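Local coordinates for protein oxidoreductase, iron/ascorbate family (Shewanella oneidensis, PDB 3ON7) that probably uses iron(II), 2-oxoglutarate and oxygen as an oxygenase, perhaps forming ethylene or oxidising L-arginine, at residues I124-F136 with D216-S228. Numbering follows the deposited sequence.
Sequences IETYSPDEIKAKF and DMLQEASDGYFPS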
# COMPACT_ATOMS: atom_id res chain seq x y z
N ILE B 124 4.24 -25.85 -22.99
CA ILE B 124 4.50 -24.57 -23.65
C ILE B 124 5.98 -24.42 -23.97
O ILE B 124 6.34 -23.98 -25.07
CB ILE B 124 3.98 -23.39 -22.80
CG1 ILE B 124 2.44 -23.38 -22.79
CG2 ILE B 124 4.52 -22.07 -23.34
CD1 ILE B 124 1.85 -22.53 -21.67
N GLU B 125 6.83 -24.81 -23.03
CA GLU B 125 8.28 -24.71 -23.23
C GLU B 125 8.72 -25.69 -24.31
O GLU B 125 9.41 -25.30 -25.26
CB GLU B 125 9.04 -24.95 -21.93
CG GLU B 125 10.52 -24.54 -22.01
CD GLU B 125 11.20 -24.43 -20.66
OE1 GLU B 125 10.50 -24.36 -19.63
OE2 GLU B 125 12.46 -24.40 -20.62
N THR B 126 8.30 -26.95 -24.19
CA THR B 126 8.70 -28.01 -25.12
C THR B 126 8.43 -27.60 -26.58
O THR B 126 9.31 -27.73 -27.42
CB THR B 126 7.96 -29.35 -24.81
OG1 THR B 126 8.50 -29.95 -23.61
CG2 THR B 126 8.07 -30.35 -26.02
N TYR B 127 7.22 -27.09 -26.86
CA TYR B 127 6.84 -26.67 -28.21
C TYR B 127 7.13 -25.20 -28.56
O TYR B 127 6.73 -24.74 -29.63
CB TYR B 127 5.37 -27.01 -28.46
CG TYR B 127 5.13 -28.51 -28.51
CD1 TYR B 127 5.48 -29.24 -29.64
CD2 TYR B 127 4.59 -29.19 -27.42
CE1 TYR B 127 5.29 -30.62 -29.70
CE2 TYR B 127 4.39 -30.58 -27.47
CZ TYR B 127 4.74 -31.28 -28.61
OH TYR B 127 4.55 -32.65 -28.68
N SER B 128 7.83 -24.47 -27.70
CA SER B 128 8.35 -23.16 -28.10
C SER B 128 9.51 -23.39 -29.08
O SER B 128 10.25 -24.37 -28.93
CB SER B 128 8.89 -22.38 -26.90
OG SER B 128 7.88 -22.01 -25.99
N PRO B 129 9.67 -22.51 -30.08
CA PRO B 129 10.91 -22.57 -30.88
C PRO B 129 12.15 -22.31 -30.00
O PRO B 129 12.04 -21.71 -28.93
CB PRO B 129 10.74 -21.45 -31.91
CG PRO B 129 9.28 -21.17 -31.97
CD PRO B 129 8.72 -21.51 -30.61
N ASP B 130 13.30 -22.78 -30.46
CA ASP B 130 14.54 -22.68 -29.66
C ASP B 130 14.93 -21.24 -29.33
O ASP B 130 15.49 -20.98 -28.28
CB ASP B 130 15.71 -23.39 -30.38
CG ASP B 130 15.64 -24.93 -30.27
OD1 ASP B 130 14.99 -25.45 -29.33
OD2 ASP B 130 16.26 -25.63 -31.10
N GLU B 131 14.62 -20.30 -30.23
CA GLU B 131 14.89 -18.88 -30.03
C GLU B 131 13.97 -18.29 -28.94
O GLU B 131 14.36 -17.38 -28.21
CB GLU B 131 14.75 -18.10 -31.36
CG GLU B 131 13.31 -17.76 -31.78
CD GLU B 131 13.18 -17.48 -33.27
N ILE B 132 12.75 -18.83 -28.84
CA ILE B 132 11.83 -18.41 -27.80
C ILE B 132 12.21 -19.08 -26.47
O ILE B 132 12.22 -18.43 -25.43
CB ILE B 132 10.36 -18.70 -28.17
CG1 ILE B 132 9.99 -18.09 -29.54
CG2 ILE B 132 9.43 -18.17 -27.10
CD1 ILE B 132 10.18 -16.59 -29.65
N LYS B 133 12.53 -20.38 -26.50
CA LYS B 133 13.03 -21.07 -25.30
C LYS B 133 14.13 -20.29 -24.61
O LYS B 133 14.10 -20.13 -23.39
CB LYS B 133 13.59 -22.46 -25.63
CG LYS B 133 12.58 -23.58 -25.70
CD LYS B 133 13.05 -24.70 -26.67
CE LYS B 133 12.32 -26.01 -26.44
NZ LYS B 133 11.95 -26.69 -27.72
N ALA B 134 15.09 -19.80 -25.39
CA ALA B 134 16.26 -19.09 -24.86
C ALA B 134 15.91 -17.78 -24.16
O ALA B 134 16.72 -17.25 -23.41
CB ALA B 134 17.29 -18.84 -25.97
N LYS B 135 14.71 -17.26 -24.39
CA LYS B 135 14.27 -16.03 -23.71
C LYS B 135 13.80 -16.27 -22.27
O LYS B 135 13.78 -15.34 -21.47
CB LYS B 135 13.18 -15.34 -24.53
CG LYS B 135 13.69 -14.81 -25.85
CD LYS B 135 12.64 -13.93 -26.54
CE LYS B 135 13.08 -13.52 -27.95
NZ LYS B 135 14.44 -12.92 -27.95
N PHE B 136 13.44 -17.50 -21.93
CA PHE B 136 12.96 -17.81 -20.60
C PHE B 136 14.15 -17.93 -19.66
O PHE B 136 15.05 -18.73 -19.90
CB PHE B 136 12.17 -19.12 -20.61
CG PHE B 136 11.05 -19.16 -21.61
CD1 PHE B 136 10.35 -18.01 -21.96
CD2 PHE B 136 10.67 -20.36 -22.18
CE1 PHE B 136 9.30 -18.07 -22.88
CE2 PHE B 136 9.64 -20.43 -23.09
CZ PHE B 136 8.95 -19.28 -23.44
N ASP B 216 -0.02 -11.31 -19.31
CA ASP B 216 0.96 -10.32 -19.77
C ASP B 216 2.41 -10.70 -19.47
O ASP B 216 3.31 -10.43 -20.28
CB ASP B 216 0.70 -8.95 -19.16
CG ASP B 216 -0.51 -8.29 -19.75
OD1 ASP B 216 -1.00 -8.82 -20.76
OD2 ASP B 216 -0.97 -7.26 -19.19
N MSE B 217 2.65 -11.28 -18.31
CA MSE B 217 4.01 -11.65 -17.96
C MSE B 217 4.63 -12.77 -18.84
O MSE B 217 5.83 -12.76 -19.06
CB MSE B 217 4.12 -11.96 -16.48
CG MSE B 217 4.16 -10.70 -15.63
SE MSE B 217 4.04 -11.17 -13.77
CE MSE B 217 3.75 -9.41 -13.03
N LEU B 218 3.82 -13.68 -19.37
CA LEU B 218 4.32 -14.70 -20.33
C LEU B 218 4.46 -14.12 -21.73
O LEU B 218 5.35 -14.54 -22.50
CB LEU B 218 3.44 -15.97 -20.34
CG LEU B 218 3.94 -17.17 -21.15
CD1 LEU B 218 5.39 -17.52 -20.82
CD2 LEU B 218 3.05 -18.42 -20.93
N GLN B 219 3.59 -13.17 -22.08
CA GLN B 219 3.77 -12.41 -23.31
C GLN B 219 5.13 -11.72 -23.29
O GLN B 219 5.89 -11.80 -24.27
CB GLN B 219 2.66 -11.40 -23.55
CG GLN B 219 2.78 -10.68 -24.89
CD GLN B 219 1.64 -9.70 -25.18
OE1 GLN B 219 0.48 -10.08 -25.23
NE2 GLN B 219 2.00 -8.46 -25.45
N GLU B 220 5.43 -11.06 -22.18
CA GLU B 220 6.71 -10.37 -22.02
C GLU B 220 7.87 -11.36 -22.04
O GLU B 220 8.88 -11.09 -22.67
CB GLU B 220 6.73 -9.58 -20.71
CG GLU B 220 8.03 -8.84 -20.43
CD GLU B 220 8.31 -7.72 -21.42
OE1 GLU B 220 7.40 -7.24 -22.13
OE2 GLU B 220 9.47 -7.29 -21.46
N ALA B 221 7.73 -12.50 -21.33
CA ALA B 221 8.82 -13.47 -21.26
C ALA B 221 9.14 -14.10 -22.61
O ALA B 221 10.28 -14.47 -22.87
CB ALA B 221 8.52 -14.55 -20.24
N SER B 222 8.13 -14.21 -23.47
CA SER B 222 8.26 -14.87 -24.76
C SER B 222 8.32 -13.87 -25.91
O SER B 222 8.14 -14.25 -27.06
CB SER B 222 7.05 -15.78 -24.98
OG SER B 222 5.88 -14.99 -25.12
N ASP B 223 8.60 -12.61 -25.59
CA ASP B 223 8.71 -11.55 -26.58
C ASP B 223 7.55 -11.54 -27.57
O ASP B 223 7.76 -11.46 -28.78
CB ASP B 223 10.04 -11.66 -27.34
CG ASP B 223 10.38 -10.38 -28.12
OD1 ASP B 223 10.14 -9.27 -27.58
OD2 ASP B 223 10.88 -10.49 -29.26
N GLY B 224 6.32 -11.64 -27.07
CA GLY B 224 5.14 -11.52 -27.93
C GLY B 224 4.77 -12.77 -28.70
O GLY B 224 3.75 -12.79 -29.37
N TYR B 225 5.58 -13.82 -28.61
CA TYR B 225 5.28 -15.08 -29.32
C TYR B 225 3.99 -15.70 -28.81
O TYR B 225 3.20 -16.20 -29.61
CB TYR B 225 6.41 -16.08 -29.19
CG TYR B 225 6.21 -17.34 -30.01
CD1 TYR B 225 6.50 -17.37 -31.38
CD2 TYR B 225 5.73 -18.51 -29.43
CE1 TYR B 225 6.32 -18.53 -32.15
CE2 TYR B 225 5.54 -19.68 -30.19
CZ TYR B 225 5.83 -19.68 -31.54
OH TYR B 225 5.64 -20.82 -32.27
N PHE B 226 3.77 -15.65 -27.49
CA PHE B 226 2.49 -16.04 -26.91
C PHE B 226 1.73 -14.79 -26.51
O PHE B 226 2.16 -14.07 -25.63
CB PHE B 226 2.71 -16.95 -25.69
CG PHE B 226 3.24 -18.31 -26.05
CD1 PHE B 226 2.46 -19.20 -26.78
CD2 PHE B 226 4.51 -18.70 -25.68
CE1 PHE B 226 2.94 -20.45 -27.13
CE2 PHE B 226 5.01 -19.95 -26.03
CZ PHE B 226 4.22 -20.83 -26.74
N PRO B 227 0.59 -14.52 -27.16
CA PRO B 227 -0.12 -13.28 -26.85
C PRO B 227 -0.98 -13.36 -25.59
O PRO B 227 -1.62 -14.39 -25.35
CB PRO B 227 -0.97 -13.06 -28.09
CG PRO B 227 -1.26 -14.47 -28.59
CD PRO B 227 0.02 -15.20 -28.33
N SER B 228 -0.98 -12.28 -24.80
CA SER B 228 -1.95 -12.09 -23.72
C SER B 228 -3.15 -11.40 -24.32
O SER B 228 -3.07 -10.24 -24.71
CB SER B 228 -1.39 -11.22 -22.61
OG SER B 228 -2.38 -10.96 -21.62
O HOH W 1 5.02 -22.88 -30.77
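Y225 and F226, just past the Schellman motif that ends helix 216-221, meet I124, P129 and I132 at the periphery of this double-stranded beta-helix (jelly-roll) oxygenase, where helix 14-25 also touches I124, Y225 and F226. Contact between the segments is chiefly apolar. I132 lays CG1 over one face of the Y225 ring, 4.2 Å from its centroid, a CH-pi contact; its branched chain also brings CG2 to S222 CB. The compact, rigid ring of P129 sets CD obliquely against Y225 CZ at 3.5 Å. Y225 can reach both because its chi1 of -174° carries CG away from its own backbone N and out toward the other segment. I124 CG2 meets F226 CE2 at 3.5 Å, and Y225 CD2 lies over the centre of that ring. F136 turns its edge to A221 O and S222 CB, while A221 is small enough to admit the ring. K135 lays its aliphatic CD on D223 CB; the opposite charges stay beyond salt-bridge distance. No direct hydrogen bond crosses; one water joins Y225 OH (2.6 Å) to Y127 O. A leucine in place of Y225 would probably leave that carbonyl without its water-mediated link and strip P129 of its ring contact. S128 OG, at the edge of the F226 ring, donates to I124 O at 2.7 Å.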